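Local coordinates for penicillin-binding protein 2B (Streptococcus pneumoniae, PDB 2WAD), which probably forms, as a transpeptidase, the peptide cross-links between adjacent glycan strands of cell-wall peptidoglycan, within the machinery that builds peripheral wall, at residues T52-S57 and K283-D288. Residues are numbered along the deposited sequence; the frame is centred on the assembly and turned at random.
Sequences TKVTTS and KEIHLD. Unlike the reference sequence in segment 52-57: Val54 (reference Ile), Thr56 (reference Ser). With ZN (zinc ion), chain D.
Thr52 and Ile285 face each other as an antiparallel hydrogen-bonded pair, the backbone of each both giving and accepting a bond. Ile285 N reaches Thr52 O at 3.0 Å and nearly straight (172° at the hydrogen), although the donor stands above the carbonyl plane; Thr52 N returns a bond to Ile285 O. Val54 and Lys283 repeat the pattern two residues further along the first strand and two back along the second, with Val54 N to Lys283 O also 3.0 Å. Thr52, Val54, Lys283 and Ile285 direct their side chains to one face of the sheet. With Thr52 OG1 anti to its backbone N (chi1 163°), methyl CG2 lies between that N and the carbonyl carbon. This methyl meets Leu287 CD1 at 4.0 Å and lies 4.1 Å from Ile285 CB. Beta-branched Thr52, Val54 and Ile285 suit extended backbone, and Ile285 is the buried member of this face. On the other face, the non-hydrogen-bonded pair packs aliphatic stems, Lys53 CB to Glu284 CG at 3.4 Å, while the long chain of exposed Lys53 leads its amine away. Strand 282-287 is central in a three-stranded antiparallel sheet; just beyond it Asp288 OD2 binds a zinc ion with His290 and Asp292. Four main-chain bonds thus pin edge strand 51-55 to strand 282-287, and side chains add only modest methyl and methylene packing.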
ATOM      1  N   THR A  52      35.533  20.196  -7.415  1.00 63.25           N
ATOM      2  CA  THR A  52      34.274  20.126  -6.699  1.00 63.10           C
ATOM      3  C   THR A  52      33.329  19.236  -7.506  1.00 62.71           C
ATOM      4  O   THR A  52      33.075  19.480  -8.687  1.00 62.06           O
ATOM      5  CB  THR A  52      33.714  21.540  -6.415  1.00 63.14           C
ATOM      6  OG1 THR A  52      32.320  21.471  -6.085  1.00 65.33           O
ATOM      7  CG2 THR A  52      33.904  22.444  -7.615  1.00 63.61           C
ATOM      8  N   LYS A  53      32.845  18.168  -6.882  1.00 62.48           N
ATOM      9  CA  LYS A  53      32.002  17.221  -7.601  1.00 62.33           C
ATOM     10  C   LYS A  53      30.520  17.554  -7.460  1.00 60.56           C
ATOM     11  O   LYS A  53      30.057  17.932  -6.385  1.00 60.47           O
ATOM     12  CB  LYS A  53      32.299  15.776  -7.194  1.00 63.20           C
ATOM     13  CG  LYS A  53      31.577  15.292  -5.944  1.00 66.80           C
ATOM     14  CD  LYS A  53      31.923  13.836  -5.665  1.00 70.11           C
ATOM     15  CE  LYS A  53      30.971  13.226  -4.642  1.00 70.99           C
ATOM     16  NZ  LYS A  53      30.826  11.756  -4.854  1.00 67.16           N
ATOM     17  N   VAL A  54      29.786  17.434  -8.561  1.00 58.18           N
ATOM     18  CA  VAL A  54      28.364  17.723  -8.528  1.00 56.79           C
ATOM     19  C   VAL A  54      27.481  16.632  -9.119  1.00 56.86           C
ATOM     20  O   VAL A  54      27.843  15.982 -10.103  1.00 55.62           O
ATOM     21  CB  VAL A  54      28.034  19.084  -9.142  1.00 56.27           C
ATOM     22  CG1 VAL A  54      28.104  20.166  -8.073  1.00 56.03           C
ATOM     23  CG2 VAL A  54      28.970  19.379 -10.289  1.00 54.40           C
ATOM     24  N   THR A  55      26.321  16.457  -8.493  1.00 56.45           N
ATOM     25  CA  THR A  55      25.368  15.400  -8.821  1.00 56.93           C
ATOM     26  C   THR A  55      24.062  16.001  -9.345  1.00 56.13           C
ATOM     27  O   THR A  55      23.427  16.823  -8.681  1.00 56.47           O
ATOM     28  CB  THR A  55      25.096  14.530  -7.571  1.00 56.03           C
ATOM     29  OG1 THR A  55      26.324  13.922  -7.151  1.00 61.63           O
ATOM     30  CG2 THR A  55      24.108  13.431  -7.865  1.00 56.28           C
ATOM     31  N   THR A  56      23.677  15.614 -10.556  1.00 55.60           N
ATOM     32  CA  THR A  56      22.351  15.962 -11.050  1.00 56.33           C
ATOM     33  C   THR A  56      21.409  14.756 -11.167  1.00 54.89           C
ATOM     34  O   THR A  56      21.860  13.619 -11.317  1.00 53.75           O
ATOM     35  CB  THR A  56      22.378  16.877 -12.307  1.00 57.59           C
ATOM     36  OG1 THR A  56      21.084  16.881 -12.923  1.00 59.14           O
ATOM     37  CG2 THR A  56      23.447  16.456 -13.316  1.00 56.68           C
ATOM     38  N   SER A  57      20.108  15.018 -11.063  1.00 53.41           N
ATOM     39  CA  SER A  57      19.060  13.995 -11.106  1.00 51.61           C
ATOM     40  C   SER A  57      18.778  13.474 -12.514  1.00 49.61           C
ATOM     41  O   SER A  57      19.020  14.160 -13.501  1.00 49.53           O
ATOM     42  CB  SER A  57      17.763  14.591 -10.552  1.00 51.22           C
ATOM     43  OG  SER A  57      17.878  14.832  -9.160  1.00 55.09           O
ATOM     44  N   LYS A 283      29.761  14.639 -12.027  1.00 46.37           N
ATOM     45  CA  LYS A 283      30.863  15.313 -12.703  1.00 44.09           C
ATOM     46  C   LYS A 283      31.842  15.828 -11.664  1.00 43.10           C
ATOM     47  O   LYS A 283      31.496  16.000 -10.496  1.00 41.09           O
ATOM     48  CB  LYS A 283      30.341  16.493 -13.525  1.00 43.72           C
ATOM     49  CG  LYS A 283      29.456  16.084 -14.686  1.00 48.22           C
ATOM     50  CD  LYS A 283      29.219  17.220 -15.677  1.00 52.86           C
ATOM     51  CE  LYS A 283      28.946  16.664 -17.071  1.00 54.68           C
ATOM     52  NZ  LYS A 283      28.141  15.404 -17.020  1.00 44.96           N
ATOM     53  N   GLU A 284      33.076  16.071 -12.086  1.00 43.62           N
ATOM     54  CA  GLU A 284      33.975  16.861 -11.259  1.00 44.32           C
ATOM     55  C   GLU A 284      34.422  18.102 -12.023  1.00 43.62           C
ATOM     56  O   GLU A 284      34.821  18.021 -13.186  1.00 44.65           O
ATOM     57  CB  GLU A 284      35.125  16.024 -10.693  1.00 45.66           C
ATOM     58  CG  GLU A 284      34.648  15.109  -9.569  1.00 53.37           C
ATOM     59  CD  GLU A 284      35.746  14.358  -8.833  1.00 63.86           C
ATOM     60  OE1 GLU A 284      36.941  14.670  -9.032  1.00 67.24           O
ATOM     61  OE2 GLU A 284      35.390  13.451  -8.041  1.00 68.85           O
ATOM     62  N   ILE A 285      34.280  19.256 -11.376  1.00 41.58           N
ATOM     63  CA  ILE A 285      34.658  20.527 -11.964  1.00 40.39           C
ATOM     64  C   ILE A 285      36.052  20.885 -11.438  1.00 41.64           C
ATOM     65  O   ILE A 285      36.290  20.916 -10.226  1.00 40.08           O
ATOM     66  CB  ILE A 285      33.617  21.635 -11.672  1.00 40.35           C
ATOM     67  CG1 ILE A 285      32.332  21.394 -12.469  1.00 39.26           C
ATOM     68  CG2 ILE A 285      34.137  23.006 -12.093  1.00 38.78           C
ATOM     69  CD1 ILE A 285      31.399  20.429 -11.823  1.00 41.25           C
ATOM     70  N   HIS A 286      36.974  21.118 -12.365  1.00 41.66           N
ATOM     71  CA  HIS A 286      38.360  21.403 -12.008  1.00 43.90           C
ATOM     72  C   HIS A 286      38.594  22.909 -11.988  1.00 42.96           C
ATOM     73  O   HIS A 286      38.167  23.613 -12.903  1.00 43.99           O
ATOM     74  CB  HIS A 286      39.325  20.683 -12.959  1.00 44.62           C
ATOM     75  CG  HIS A 286      39.379  19.202 -12.741  1.00 50.36           C
ATOM     76  ND1 HIS A 286      38.556  18.321 -13.411  1.00 57.87           N
ATOM     77  CD2 HIS A 286      40.119  18.450 -11.891  1.00 54.86           C
ATOM     78  CE1 HIS A 286      38.792  17.091 -12.991  1.00 56.71           C
ATOM     79  NE2 HIS A 286      39.737  17.142 -12.069  1.00 59.88           N
ATOM     80  N   LEU A 287      39.255  23.389 -10.934  1.00 42.28           N
ATOM     81  CA  LEU A 287      39.434  24.820 -10.688  1.00 39.17           C
ATOM     82  C   LEU A 287      40.902  25.188 -10.809  1.00 39.56           C
ATOM     83  O   LEU A 287      41.756  24.347 -10.519  1.00 40.17           O
ATOM     84  CB  LEU A 287      38.929  25.179  -9.285  1.00 38.56           C
ATOM     85  CG  LEU A 287      37.565  24.569  -8.928  1.00 38.47           C
ATOM     86  CD1 LEU A 287      37.163  24.786  -7.476  1.00 38.51           C
ATOM     87  CD2 LEU A 287      36.466  25.068  -9.855  1.00 32.15           C
ATOM     88  N   ASP A 288      41.175  26.424 -11.237  1.00 35.45           N
ATOM     89  CA  ASP A 288      42.518  26.988 -11.236  1.00 34.58           C
ATOM     90  C   ASP A 288      42.923  27.406  -9.820  1.00 35.45           C
ATOM     91  O   ASP A 288      42.195  27.159  -8.868  1.00 33.89           O
ATOM     92  CB  ASP A 288      42.693  28.110 -12.287  1.00 30.84           C
ATOM     93  CG  ASP A 288      42.057  29.445 -11.888  1.00 24.21           C
ATOM     94  OD1 ASP A 288      41.371  29.506 -10.843  1.00 19.90           O
ATOM     95  OD2 ASP A 288      42.234  30.448 -12.626  1.00 13.16           O
TER
HETATM   96 ZN    ZN D 700      41.651  32.175 -11.988  1.00 61.36          ZN